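Local structure of lactate dehydrogenase, adjacent gene encodes predicted malate dehydrogenase (Cryptosporidium parvum, 4ND2) at residues N18-V23 and V31-I36. The protein probably catalyses the NAD-dependent interconversion of (S)-lactate and pyruvate, with NADH formed when lactate is oxidised. Sequence-based numbering, arbitrary orientation.
With A3D (3-acetylpyridine adenine dinucleotide), chain C.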
loop_
_atom_site.group_PDB
_atom_site.type_symbol
_atom_site.label_atom_id
_atom_site.label_comp_id
_atom_site.label_asym_id
_atom_site.label_seq_id
_atom_site.Cartn_x
_atom_site.Cartn_y
_atom_site.Cartn_z
ATOM N N ASN A 18 15.688 9.844 -5.939
ATOM C CA ASN A 18 14.673 9.485 -4.945
ATOM C C ASN A 18 13.258 9.534 -5.505
ATOM O O ASN A 18 12.444 8.668 -5.200
ATOM C CB ASN A 18 14.759 10.394 -3.715
ATOM C CG ASN A 18 15.786 9.924 -2.708
ATOM O OD1 ASN A 18 16.287 8.801 -2.775
ATOM N ND2 ASN A 18 16.089 10.782 -1.746
ATOM N N ILE A 19 12.964 10.544 -6.319
ATOM C CA ILE A 19 11.646 10.645 -6.948
ATOM C C ILE A 19 11.367 9.405 -7.796
ATOM O O ILE A 19 10.308 8.787 -7.678
ATOM C CB ILE A 19 11.518 11.912 -7.818
ATOM C CG1 ILE A 19 11.483 13.159 -6.930
ATOM C CG2 ILE A 19 10.263 11.849 -8.679
ATOM C CD1 ILE A 19 11.609 14.462 -7.691
ATOM N N ALA A 20 12.323 9.043 -8.647
ATOM C CA ALA A 20 12.179 7.872 -9.514
ATOM C C ALA A 20 11.940 6.598 -8.703
ATOM O O ALA A 20 11.098 5.772 -9.060
ATOM C CB ALA A 20 13.410 7.717 -10.394
ATOM N N TYR A 21 12.686 6.468 -7.609
ATOM C CA TYR A 21 12.616 5.326 -6.696
ATOM C C TYR A 21 11.209 5.158 -6.123
ATOM O O TYR A 21 10.638 4.065 -6.151
ATOM C CB TYR A 21 13.619 5.568 -5.558
ATOM C CG TYR A 21 14.014 4.399 -4.677
ATOM C CD1 TYR A 21 14.139 3.105 -5.179
ATOM C CD2 TYR A 21 14.351 4.615 -3.341
ATOM C CE1 TYR A 21 14.542 2.059 -4.365
ATOM C CE2 TYR A 21 14.757 3.576 -2.522
ATOM C CZ TYR A 21 14.855 2.301 -3.038
ATOM O OH TYR A 21 15.268 1.273 -2.220
ATOM N N ILE A 22 10.659 6.257 -5.621
ATOM C CA ILE A 22 9.351 6.252 -4.958
ATOM C C ILE A 22 8.208 6.112 -5.962
ATOM O O ILE A 22 7.265 5.354 -5.721
ATOM C CB ILE A 22 9.160 7.527 -4.103
ATOM C CG1 ILE A 22 10.227 7.595 -3.003
ATOM C CG2 ILE A 22 7.757 7.584 -3.502
ATOM C CD1 ILE A 22 10.261 6.400 -2.078
ATOM N N VAL A 23 8.290 6.839 -7.074
ATOM C CA VAL A 23 7.297 6.725 -8.147
ATOM C C VAL A 23 7.219 5.276 -8.622
ATOM O O VAL A 23 6.127 4.724 -8.772
ATOM C CB VAL A 23 7.627 7.647 -9.345
ATOM C CG1 VAL A 23 6.800 7.282 -10.572
ATOM C CG2 VAL A 23 7.406 9.110 -8.978
ATOM N N VAL A 31 8.884 6.279 -15.393
ATOM C CA VAL A 31 9.772 7.396 -15.108
ATOM C C VAL A 31 10.856 7.524 -16.176
ATOM O O VAL A 31 11.453 6.529 -16.582
ATOM C CB VAL A 31 10.448 7.229 -13.733
ATOM C CG1 VAL A 31 11.410 8.380 -13.460
ATOM C CG2 VAL A 31 9.398 7.132 -12.635
ATOM N N VAL A 32 11.096 8.755 -16.623
ATOM C CA VAL A 32 12.255 9.076 -17.448
ATOM C C VAL A 32 13.177 9.979 -16.638
ATOM O O VAL A 32 12.829 11.124 -16.343
ATOM C CB VAL A 32 11.853 9.785 -18.758
ATOM C CG1 VAL A 32 13.088 10.173 -19.564
ATOM C CG2 VAL A 32 10.939 8.889 -19.578
ATOM N N LEU A 33 14.337 9.448 -16.259
ATOM C CA LEU A 33 15.366 10.227 -15.576
ATOM C C LEU A 33 16.253 10.911 -16.615
ATOM O O LEU A 33 16.995 10.244 -17.338
ATOM C CB LEU A 33 16.221 9.332 -14.670
ATOM C CG LEU A 33 15.682 9.043 -13.269
ATOM C CD1 LEU A 33 16.376 7.830 -12.667
ATOM C CD2 LEU A 33 15.844 10.257 -12.361
ATOM N N PHE A 34 16.164 12.237 -16.687
ATOM C CA PHE A 34 16.965 13.028 -17.618
ATOM C C PHE A 34 18.123 13.696 -16.886
ATOM O O PHE A 34 17.955 14.215 -15.783
ATOM C CB PHE A 34 16.097 14.094 -18.301
ATOM C CG PHE A 34 16.856 14.980 -19.256
ATOM C CD1 PHE A 34 16.858 14.714 -20.620
ATOM C CD2 PHE A 34 17.572 16.082 -18.793
ATOM C CE1 PHE A 34 17.558 15.526 -21.500
ATOM C CE2 PHE A 34 18.273 16.896 -19.670
ATOM C CZ PHE A 34 18.266 16.618 -21.025
ATOM N N ASP A 35 19.301 13.685 -17.506
ATOM C CA ASP A 35 20.433 14.463 -17.012
ATOM C C ASP A 35 21.430 14.715 -18.138
ATOM O O ASP A 35 21.507 13.940 -19.092
ATOM C CB ASP A 35 21.121 13.745 -15.847
ATOM C CG ASP A 35 21.785 14.708 -14.874
ATOM O OD1 ASP A 35 22.748 15.406 -15.269
ATOM O OD2 ASP A 35 21.346 14.758 -13.702
ATOM N N ILE A 36 22.178 15.809 -18.024
ATOM C CA ILE A 36 23.243 16.120 -18.983
ATOM C C ILE A 36 24.542 15.390 -18.641
ATOM O O ILE A 36 25.403 15.233 -19.500
ATOM C CB ILE A 36 23.518 17.638 -19.091
ATOM C CG1 ILE A 36 23.984 18.223 -17.751
ATOM C CG2 ILE A 36 22.277 18.363 -19.593
ATOM C CD1 ILE A 36 24.556 19.619 -17.865
HETATM P PA A3D C . 22.181 17.581 -7.083
HETATM O O1A A3D C . 22.306 16.283 -6.333
HETATM O O2A A3D C . 23.405 18.432 -7.297
HETATM O O5B A3D C . 21.532 17.276 -8.516
HETATM C C5B A3D C . 21.442 18.258 -9.542
HETATM C C4B A3D C . 21.454 17.526 -10.874
HETATM O O4B A3D C . 21.112 18.426 -11.930
HETATM C C3B A3D C . 22.827 16.942 -11.209
HETATM O O3B A3D C . 22.751 15.525 -11.392
HETATM C C2B A3D C . 23.240 17.647 -12.488
HETATM O O2B A3D C . 23.966 16.819 -13.400
HETATM C C1B A3D C . 21.903 18.077 -13.063
HETATM N N9A A3D C . 22.007 19.191 -14.028
HETATM C C8A A3D C . 22.846 20.244 -13.996
HETATM N N7A A3D C . 22.630 21.047 -15.069
HETATM C C5A A3D C . 21.645 20.500 -15.799
HETATM C C6A A3D C . 20.928 20.827 -17.046
HETATM N N6A A3D C . 21.236 21.941 -17.757
HETATM N N1A A3D C . 19.954 19.977 -17.450
HETATM C C2A A3D C . 19.629 18.865 -16.762
HETATM N N3A A3D C . 20.244 18.510 -15.620
HETATM C C4A A3D C . 21.236 19.275 -15.103
HETATM O O3 A3D C . 21.072 18.539 -6.403
HETATM P PN A3D C . 19.796 18.027 -5.553
HETATM O O1N A3D C . 20.248 17.715 -4.154
HETATM O O2N A3D C . 19.041 16.988 -6.336
HETATM O O5D A3D C . 18.902 19.362 -5.529
HETATM C C5D A3D C . 18.355 19.849 -6.749
HETATM C C4D A3D C . 17.745 21.235 -6.579
HETATM O O4D A3D C . 16.613 21.168 -5.703
HETATM C C3D A3D C . 18.703 22.255 -5.970
HETATM O O3D A3D C . 18.594 23.497 -6.666
HETATM C C2D A3D C . 18.214 22.431 -4.551
HETATM O O2D A3D C . 18.485 23.724 -4.001
HETATM C C1D A3D C . 16.723 22.210 -4.733
HETATM N N1N A3D C . 16.018 21.864 -3.500
HETATM C C2N A3D C . 14.880 22.517 -3.221
HETATM C C3N A3D C . 14.163 22.236 -2.066
HETATM C C7N A3D C . 12.891 22.963 -1.755
HETATM O O7N A3D C . 12.340 22.727 -0.699
HETATM C C8N A3D C . 12.313 23.942 -2.731
HETATM C C4N A3D C . 14.636 21.261 -1.198
HETATM C C5N A3D C . 15.813 20.595 -1.509
HETATM C C6N A3D C . 16.492 20.920 -2.675
#
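The Phe34 ring meets the adenine of the cofactor analogue with its edge, CE2 lying 3.8 Å from C2A near the ring plane, while Tyr67 stacks on Phe34. One face of the adenine is covered by Ile36, whose CG2 sits 3.5 Å from N1A and whose CD1 rests over C5A and N7A. Asp35, the residue between them in sequence, turns its carboxylate to the ribose: O2B donates to OD1 at 2.6 Å and O3B to OD2 at 2.8 Å. Backbone amides of Ala37 and Ser12 bind OD1 and OD2 in turn, so four bonds fix the group's rotation.

Further back along the strand the contact with helix 14-26 is wholly apolar and buried. Ala20 CB points at the strand and sits over the gap between Val31 CG1 and Leu33 CD1, 3.7 Å from each. One turn on, Val23 CG1, swung anti to its own nitrogen (chi1 166°), presses on Val31 CG2 at 3.3 Å, tighter than usual for two methyls. The axes of helix segment 18-23 and strand segment 31-34 come within 9.1 Å and run nearly antiparallel, at 170°. This is the helix-to-second-strand half of a Rossmann beta-alpha-beta unit, whose acidic residue just past that strand grips the adenosine ribose diol, as in NAD-dependent dehydrogenases.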